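Local atomic coordinates of extracellular matrix-binding protein EbhA (Staphylococcus aureus, PDB entry 2DGJ), a protein that probably binds extracellular matrix as a cell wall-associated adhesin, built as a long helical rod of linked three-helix bundles. Residues L149-S154 with A196-E201; N157-A162 with N188-A193. One frame throughout, in Å; residues are numbered along the deposited sequence.

In the fold
Both contacts belong to the region of one FIVAR repeat, on the same side of the chain's centre and about 12 Å apart between their centres. They share helix 153-170: contact 1 meets its N-terminal end and contact 2 the turns that follow. Contact 1 is the more buried, yet it is largely polar: two inter-helix turns meet there, joined by Asp152 and Asn198. Contact 2, partly buried, joins helices 153-170 and 180-194 through apolar side chains and has no hydrogen bond across it. Leu197 of contact 1 packs on Tyr159 of contact 2, joining the turn region to the helix pair. Both reach the second subunit, another copy of the protein.

Contact 1. Residues L149-S154 with A196-E201; sequences LDADES and ALNGAE
Asp152 and Asn198 carry the polar part of this contact through two hydrogen bonds. The backbone N of Asp152 donates to Asn198 OD1 (3.0 Å, 163° at the hydrogen), and the donor is tilted only slightly from the plane of the Asn198 side-chain carbonyl. In return Asn198 ND2 reaches Asp152 OD2 at 2.6 Å, coming from above the carboxylate plane, and the two flat groups are turned 68° against each other. With both ends of the amide engaged, its rotation is fixed. The placement depends on chi1 of Asn198 (61°), which sets CG between the backbone N and the carbonyl carbon.

These residues sit where two inter-helix connections meet, in a rod of linked three-helix bundles: 149-154 leads from helix 146-149 into helix 153-170, and 196-201 connects helix 180-194 to helix 199-215. Asn202, in the latter helix, donates to Asp152 OD1 and to the backbone O of Asp150.

Backbone packing is close where Gly199 lies beside the other turn. Gly199 CA makes a CH...O contact of 3.3 Å with Asp150 O, and Gly199 N lies 3.6 Å from Ala151 CA. The apolar share is small: Ala151 CB meets Leu197 CD1 at 3.9 Å.

Contact 2. Residues N157-A162 with N188-A193; sequences NAYTQA and NAVTRA
Tyr159 and Ala162 of helix 153-170 face Val190 and Ala193 of helix 180-194, and the two helices run roughly antiparallel but inclined, with 153° between their directions and a closest axis approach of 8.6 Å.

Tyr159 stands at the end of the contact where Ala193 lies. Its CB is near Ala193 CB, whose methyl comes closer still to the backbone, 3.7 Å from Tyr159 CA. CG lies anti to the backbone N (chi1 178°), and from it the ring extends past Val190. Tyr159 CD1 has Val190 O at the ring edge, near the ring plane, at 4.4 Å. CE1, one atom nearer the hydroxyl, makes a loose apolar approach to Val190 CG1. At the tip the ring draws away from this side chain, with Tyr159 OH 5.3 Å from Val190 CG1. The side chain also touches Thr142 and Leu143 of helix 139-144, consistent with a place inside a three-helix bundle.

One turn on, Ala162 takes over. Ala162 CB points at the partner helix and sits 3.7 Å from Ala189 O, with Ala189 CB and Val190 CG2 each about 4.0 Å away. Ala193 CB fits between the residues of the first helix, approaching Ala158 O at 3.9 Å as well as Tyr159.

On another side of helix 180-194, Asn188 and Thr191 hydrogen-bond to Gln35 of the second subunit, which therefore packs against the same helix.

Four alanines, with Ala158 at the margin, bring only methyl groups to the interface. Those of Ala162 and Ala193 come up against backbone atoms as well as side chains, while Ala189 meets Ala162 methyl to methyl. With no hydrogen bond or ion pair across the two segments, the helices are held together here by short-range apolar packing, which depends on the close approach that the alanines permit.

Contact 1. Residues L149-S154 with A196-E201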
ATOM      1  N   LEU A 149      40.898  17.750  14.392  1.00 13.66           N
ATOM      2  CA  LEU A 149      42.346  17.710  14.543  1.00 13.87           C
ATOM      3  C   LEU A 149      42.827  17.453  15.967  1.00 14.14           C
ATOM      4  O   LEU A 149      43.673  16.589  16.185  1.00 14.33           O
ATOM      5  CB  LEU A 149      42.958  19.012  14.022  1.00 13.68           C
ATOM      6  CG  LEU A 149      43.559  19.015  12.609  1.00 13.75           C
ATOM      7  CD1 LEU A 149      43.061  17.837  11.789  1.00 13.50           C
ATOM      8  CD2 LEU A 149      43.211  20.326  11.929  1.00 13.41           C
ATOM      9  N   ASP A 150      42.293  18.195  16.936  1.00 14.35           N
ATOM     10  CA  ASP A 150      42.705  18.007  18.325  1.00 14.59           C
ATOM     11  C   ASP A 150      41.840  17.005  19.078  1.00 14.78           C
ATOM     12  O   ASP A 150      41.853  16.966  20.307  1.00 14.81           O
ATOM     13  CB  ASP A 150      42.713  19.343  19.083  1.00 14.43           C
ATOM     14  CG  ASP A 150      43.878  20.229  18.689  1.00 14.28           C
ATOM     15  OD1 ASP A 150      44.877  19.691  18.171  1.00 14.25           O
ATOM     16  OD2 ASP A 150      43.808  21.458  18.907  1.00 14.20           O
ATOM     17  N   ALA A 151      41.092  16.199  18.340  1.00 14.98           N
ATOM     18  CA  ALA A 151      40.240  15.192  18.959  1.00 15.15           C
ATOM     19  C   ALA A 151      41.131  14.021  19.345  1.00 15.28           C
ATOM     20  O   ALA A 151      42.168  13.808  18.714  1.00 15.31           O
ATOM     21  CB  ALA A 151      39.176  14.735  17.971  1.00 15.11           C
ATOM     22  N   ASP A 152      40.747  13.269  20.375  1.00 15.41           N
ATOM     23  CA  ASP A 152      41.541  12.115  20.780  1.00 15.55           C
ATOM     24  C   ASP A 152      41.789  11.268  19.529  1.00 15.67           C
ATOM     25  O   ASP A 152      40.883  11.064  18.718  1.00 15.77           O
ATOM     26  CB  ASP A 152      40.798  11.291  21.833  1.00 15.56           C
ATOM     27  CG  ASP A 152      40.488  12.088  23.085  1.00 15.73           C
ATOM     28  OD1 ASP A 152      41.391  12.803  23.565  1.00 16.12           O
ATOM     29  OD2 ASP A 152      39.350  11.997  23.596  1.00 15.69           O
ATOM     30  N   GLU A 153      43.011  10.779  19.370  1.00 15.68           N
ATOM     31  CA  GLU A 153      43.350   9.979  18.204  1.00 15.82           C
ATOM     32  C   GLU A 153      42.351   8.868  17.897  1.00 15.74           C
ATOM     33  O   GLU A 153      42.039   8.627  16.732  1.00 15.78           O
ATOM     34  CB  GLU A 153      44.753   9.383  18.352  1.00 16.03           C
ATOM     35  CG  GLU A 153      45.072   8.329  17.301  1.00 16.70           C
ATOM     36  CD  GLU A 153      46.545   7.979  17.232  1.00 17.00           C
ATOM     37  OE1 GLU A 153      47.207   7.908  18.291  1.00 17.30           O
ATOM     38  OE2 GLU A 153      47.042   7.765  16.107  1.00 17.50           O
ATOM     39  N   SER A 154      41.856   8.188  18.928  1.00 15.60           N
ATOM     40  CA  SER A 154      40.903   7.104  18.710  1.00 15.54           C
ATOM     41  C   SER A 154      39.625   7.654  18.097  1.00 15.48           C
ATOM     42  O   SER A 154      38.998   7.001  17.262  1.00 15.51           O
ATOM     43  CB  SER A 154      40.567   6.390  20.022  1.00 15.51           C
ATOM     44  OG  SER A 154      39.645   7.144  20.787  1.00 15.83           O
ATOM     45  N   ALA A 196      31.316  12.765  18.276  1.00 17.72           N
ATOM     46  CA  ALA A 196      32.256  12.365  19.313  1.00 17.61           C
ATOM     47  C   ALA A 196      33.524  13.226  19.316  1.00 17.57           C
ATOM     48  O   ALA A 196      34.162  13.377  20.361  1.00 17.61           O
ATOM     49  CB  ALA A 196      32.615  10.888  19.143  1.00 17.62           C
ATOM     50  N   LEU A 197      33.894  13.773  18.155  1.00 17.41           N
ATOM     51  CA  LEU A 197      35.087  14.620  18.056  1.00 17.18           C
ATOM     52  C   LEU A 197      35.106  15.585  19.233  1.00 17.02           C
ATOM     53  O   LEU A 197      34.143  16.306  19.450  1.00 16.96           O
ATOM     54  CB  LEU A 197      35.092  15.403  16.738  1.00 17.13           C
ATOM     55  CG  LEU A 197      35.643  14.743  15.467  1.00 17.17           C
ATOM     56  CD1 LEU A 197      36.262  13.381  15.775  1.00 16.96           C
ATOM     57  CD2 LEU A 197      34.520  14.608  14.459  1.00 17.13           C
ATOM     58  N   ASN A 198      36.205  15.608  19.983  1.00 16.88           N
ATOM     59  CA  ASN A 198      36.290  16.458  21.168  1.00 16.71           C
ATOM     60  C   ASN A 198      37.471  17.427  21.206  1.00 16.67           C
ATOM     61  O   ASN A 198      37.909  17.841  22.285  1.00 16.45           O
ATOM     62  CB  ASN A 198      36.316  15.568  22.422  1.00 16.53           C
ATOM     63  CG  ASN A 198      37.512  14.631  22.448  1.00 16.52           C
ATOM     64  OD1 ASN A 198      38.064  14.274  21.404  1.00 16.33           O
ATOM     65  ND2 ASN A 198      37.907  14.212  23.648  1.00 16.47           N
ATOM     66  N   GLY A 199      37.979  17.796  20.036  1.00 16.75           N
ATOM     67  CA  GLY A 199      39.096  18.722  19.994  1.00 16.73           C
ATOM     68  C   GLY A 199      38.774  20.003  20.740  1.00 16.86           C
ATOM     69  O   GLY A 199      39.630  20.571  21.420  1.00 16.91           O
ATOM     70  N   ALA A 200      37.534  20.465  20.612  1.00 16.93           N
ATOM     71  CA  ALA A 200      37.091  21.686  21.274  1.00 17.08           C
ATOM     72  C   ALA A 200      37.247  21.557  22.783  1.00 17.18           C
ATOM     73  O   ALA A 200      37.736  22.473  23.448  1.00 17.17           O
ATOM     74  CB  ALA A 200      35.645  21.966  20.919  1.00 16.96           C
ATOM     75  N   GLU A 201      36.825  20.416  23.321  1.00 17.36           N
ATOM     76  CA  GLU A 201      36.922  20.173  24.756  1.00 17.53           C
ATOM     77  C   GLU A 201      38.354  19.938  25.223  1.00 17.52           C
ATOM     78  O   GLU A 201      38.730  20.370  26.304  1.00 17.70           O
ATOM     79  CB  GLU A 201      36.051  18.983  25.162  1.00 17.69           C
ATOM     80  CG  GLU A 201      34.562  19.257  25.065  1.00 18.03           C
ATOM     81  CD  GLU A 201      33.949  18.770  23.764  1.00 18.27           C
ATOM     82  OE1 GLU A 201      34.594  18.898  22.701  1.00 18.59           O
ATOM     83  OE2 GLU A 201      32.807  18.267  23.807  1.00 18.27           O
TER

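Contact 2. Residues N157-A162 with N188-A193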
ATOM      1  N   ASN A 157      40.216   8.638  14.412  1.00 15.49           N
ATOM      2  CA  ASN A 157      40.275   7.416  13.619  1.00 15.49           C
ATOM      3  C   ASN A 157      38.893   6.829  13.374  1.00 15.38           C
ATOM      4  O   ASN A 157      38.613   6.317  12.291  1.00 15.37           O
ATOM      5  CB  ASN A 157      41.165   6.380  14.315  1.00 15.80           C
ATOM      6  CG  ASN A 157      42.646   6.654  14.118  1.00 16.27           C
ATOM      7  OD1 ASN A 157      43.039   7.756  13.724  1.00 16.54           O
ATOM      8  ND2 ASN A 157      43.478   5.653  14.400  1.00 16.39           N
ATOM      9  N   ALA A 158      38.032   6.908  14.383  1.00 15.27           N
ATOM     10  CA  ALA A 158      36.682   6.375  14.266  1.00 15.27           C
ATOM     11  C   ALA A 158      35.905   7.144  13.208  1.00 15.20           C
ATOM     12  O   ALA A 158      35.130   6.564  12.453  1.00 15.21           O
ATOM     13  CB  ALA A 158      35.969   6.456  15.611  1.00 15.35           C
ATOM     14  N   TYR A 159      36.125   8.453  13.154  1.00 15.11           N
ATOM     15  CA  TYR A 159      35.444   9.303  12.188  1.00 14.99           C
ATOM     16  C   TYR A 159      35.942   9.025  10.771  1.00 15.00           C
ATOM     17  O   TYR A 159      35.147   8.846   9.851  1.00 14.87           O
ATOM     18  CB  TYR A 159      35.663  10.780  12.530  1.00 14.80           C
ATOM     19  CG  TYR A 159      35.015  11.722  11.535  1.00 14.66           C
ATOM     20  CD1 TYR A 159      33.628  11.802  11.433  1.00 14.68           C
ATOM     21  CD2 TYR A 159      35.786  12.504  10.678  1.00 14.48           C
ATOM     22  CE1 TYR A 159      33.024  12.638  10.496  1.00 14.68           C
ATOM     23  CE2 TYR A 159      35.195  13.342   9.742  1.00 14.58           C
ATOM     24  CZ  TYR A 159      33.812  13.403   9.655  1.00 14.65           C
ATOM     25  OH  TYR A 159      33.216  14.234   8.733  1.00 14.68           O
ATOM     26  N   THR A 160      37.259   9.006  10.600  1.00 15.07           N
ATOM     27  CA  THR A 160      37.850   8.749   9.292  1.00 15.32           C
ATOM     28  C   THR A 160      37.373   7.405   8.752  1.00 15.40           C
ATOM     29  O   THR A 160      37.132   7.253   7.557  1.00 15.24           O
ATOM     30  CB  THR A 160      39.391   8.737   9.374  1.00 15.29           C
ATOM     31  OG1 THR A 160      39.868  10.071   9.599  1.00 15.30           O
ATOM     32  CG2 THR A 160      39.995   8.182   8.078  1.00 15.39           C
ATOM     33  N   GLN A 161      37.240   6.433   9.644  1.00 15.61           N
ATOM     34  CA  GLN A 161      36.801   5.099   9.263  1.00 15.94           C
ATOM     35  C   GLN A 161      35.351   5.157   8.793  1.00 15.92           C
ATOM     36  O   GLN A 161      35.023   4.697   7.694  1.00 15.85           O
ATOM     37  CB  GLN A 161      36.934   4.154  10.458  1.00 16.39           C
ATOM     38  CG  GLN A 161      36.856   2.673  10.099  1.00 17.18           C
ATOM     39  CD  GLN A 161      37.147   1.773  11.291  1.00 17.74           C
ATOM     40  OE1 GLN A 161      37.215   0.554  11.155  1.00 18.07           O
ATOM     41  NE2 GLN A 161      37.320   2.373  12.468  1.00 18.06           N
ATOM     42  N   ALA A 162      34.492   5.734   9.630  1.00 15.81           N
ATOM     43  CA  ALA A 162      33.074   5.860   9.315  1.00 15.72           C
ATOM     44  C   ALA A 162      32.846   6.449   7.927  1.00 15.64           C
ATOM     45  O   ALA A 162      32.123   5.876   7.118  1.00 15.54           O
ATOM     46  CB  ALA A 162      32.386   6.723  10.356  1.00 15.69           C
ATOM     47  N   ASN A 188      24.600   5.868  11.006  1.00 19.07           N
ATOM     48  CA  ASN A 188      24.783   6.009  12.443  1.00 19.01           C
ATOM     49  C   ASN A 188      26.263   6.123  12.784  1.00 18.84           C
ATOM     50  O   ASN A 188      26.641   6.888  13.669  1.00 18.89           O
ATOM     51  CB  ASN A 188      24.176   4.816  13.177  1.00 19.14           C
ATOM     52  CG  ASN A 188      22.684   4.959  13.390  1.00 19.51           C
ATOM     53  OD1 ASN A 188      22.239   5.790  14.184  1.00 19.87           O
ATOM     54  ND2 ASN A 188      21.901   4.159  12.677  1.00 19.77           N
ATOM     55  N   ALA A 189      27.089   5.364  12.070  1.00 18.65           N
ATOM     56  CA  ALA A 189      28.533   5.361  12.295  1.00 18.38           C
ATOM     57  C   ALA A 189      29.106   6.756  12.134  1.00 18.22           C
ATOM     58  O   ALA A 189      29.840   7.231  12.995  1.00 18.19           O
ATOM     59  CB  ALA A 189      29.225   4.395  11.325  1.00 18.32           C
ATOM     60  N   VAL A 190      28.764   7.408  11.028  1.00 18.13           N
ATOM     61  CA  VAL A 190      29.242   8.759  10.752  1.00 18.10           C
ATOM     62  C   VAL A 190      28.735   9.754  11.794  1.00 18.18           C
ATOM     63  O   VAL A 190      29.513  10.511  12.374  1.00 18.21           O
ATOM     64  CB  VAL A 190      28.783   9.240   9.357  1.00 17.97           C
ATOM     65  CG1 VAL A 190      29.275  10.658   9.102  1.00 17.88           C
ATOM     66  CG2 VAL A 190      29.310   8.309   8.291  1.00 17.76           C
ATOM     67  N   THR A 191      27.423   9.742  12.020  1.00 18.30           N
ATOM     68  CA  THR A 191      26.780  10.637  12.971  1.00 18.40           C
ATOM     69  C   THR A 191      27.389  10.577  14.370  1.00 18.51           C
ATOM     70  O   THR A 191      27.784  11.598  14.924  1.00 18.58           O
ATOM     71  CB  THR A 191      25.274  10.333  13.086  1.00 18.45           C
ATOM     72  OG1 THR A 191      24.647  10.499  11.807  1.00 18.44           O
ATOM     73  CG2 THR A 191      24.627  11.276  14.086  1.00 18.35           C
ATOM     74  N   ARG A 192      27.458   9.382  14.944  1.00 18.63           N
ATOM     75  CA  ARG A 192      28.011   9.225  16.284  1.00 18.77           C
ATOM     76  C   ARG A 192      29.516   9.486  16.380  1.00 18.64           C
ATOM     77  O   ARG A 192      29.996  10.038  17.376  1.00 18.59           O
ATOM     78  CB  ARG A 192      27.659   7.832  16.822  1.00 19.14           C
ATOM     79  CG  ARG A 192      26.169   7.732  17.129  1.00 19.82           C
ATOM     80  CD  ARG A 192      25.703   6.379  17.646  1.00 20.34           C
ATOM     81  NE  ARG A 192      24.304   6.470  18.067  1.00 20.81           N
ATOM     82  CZ  ARG A 192      23.522   5.432  18.352  1.00 20.97           C
ATOM     83  NH1 ARG A 192      23.987   4.193  18.249  1.00 21.24           N
ATOM     84  NH2 ARG A 192      22.263   5.635  18.730  1.00 20.90           N
ATOM     85  N   ALA A 193      30.259   9.107  15.346  1.00 18.40           N
ATOM     86  CA  ALA A 193      31.701   9.325  15.343  1.00 18.29           C
ATOM     87  C   ALA A 193      32.009  10.814  15.260  1.00 18.22           C
ATOM     88  O   ALA A 193      32.908  11.311  15.932  1.00 18.32           O
ATOM     89  CB  ALA A 193      32.342   8.604  14.172  1.00 18.23           C
TER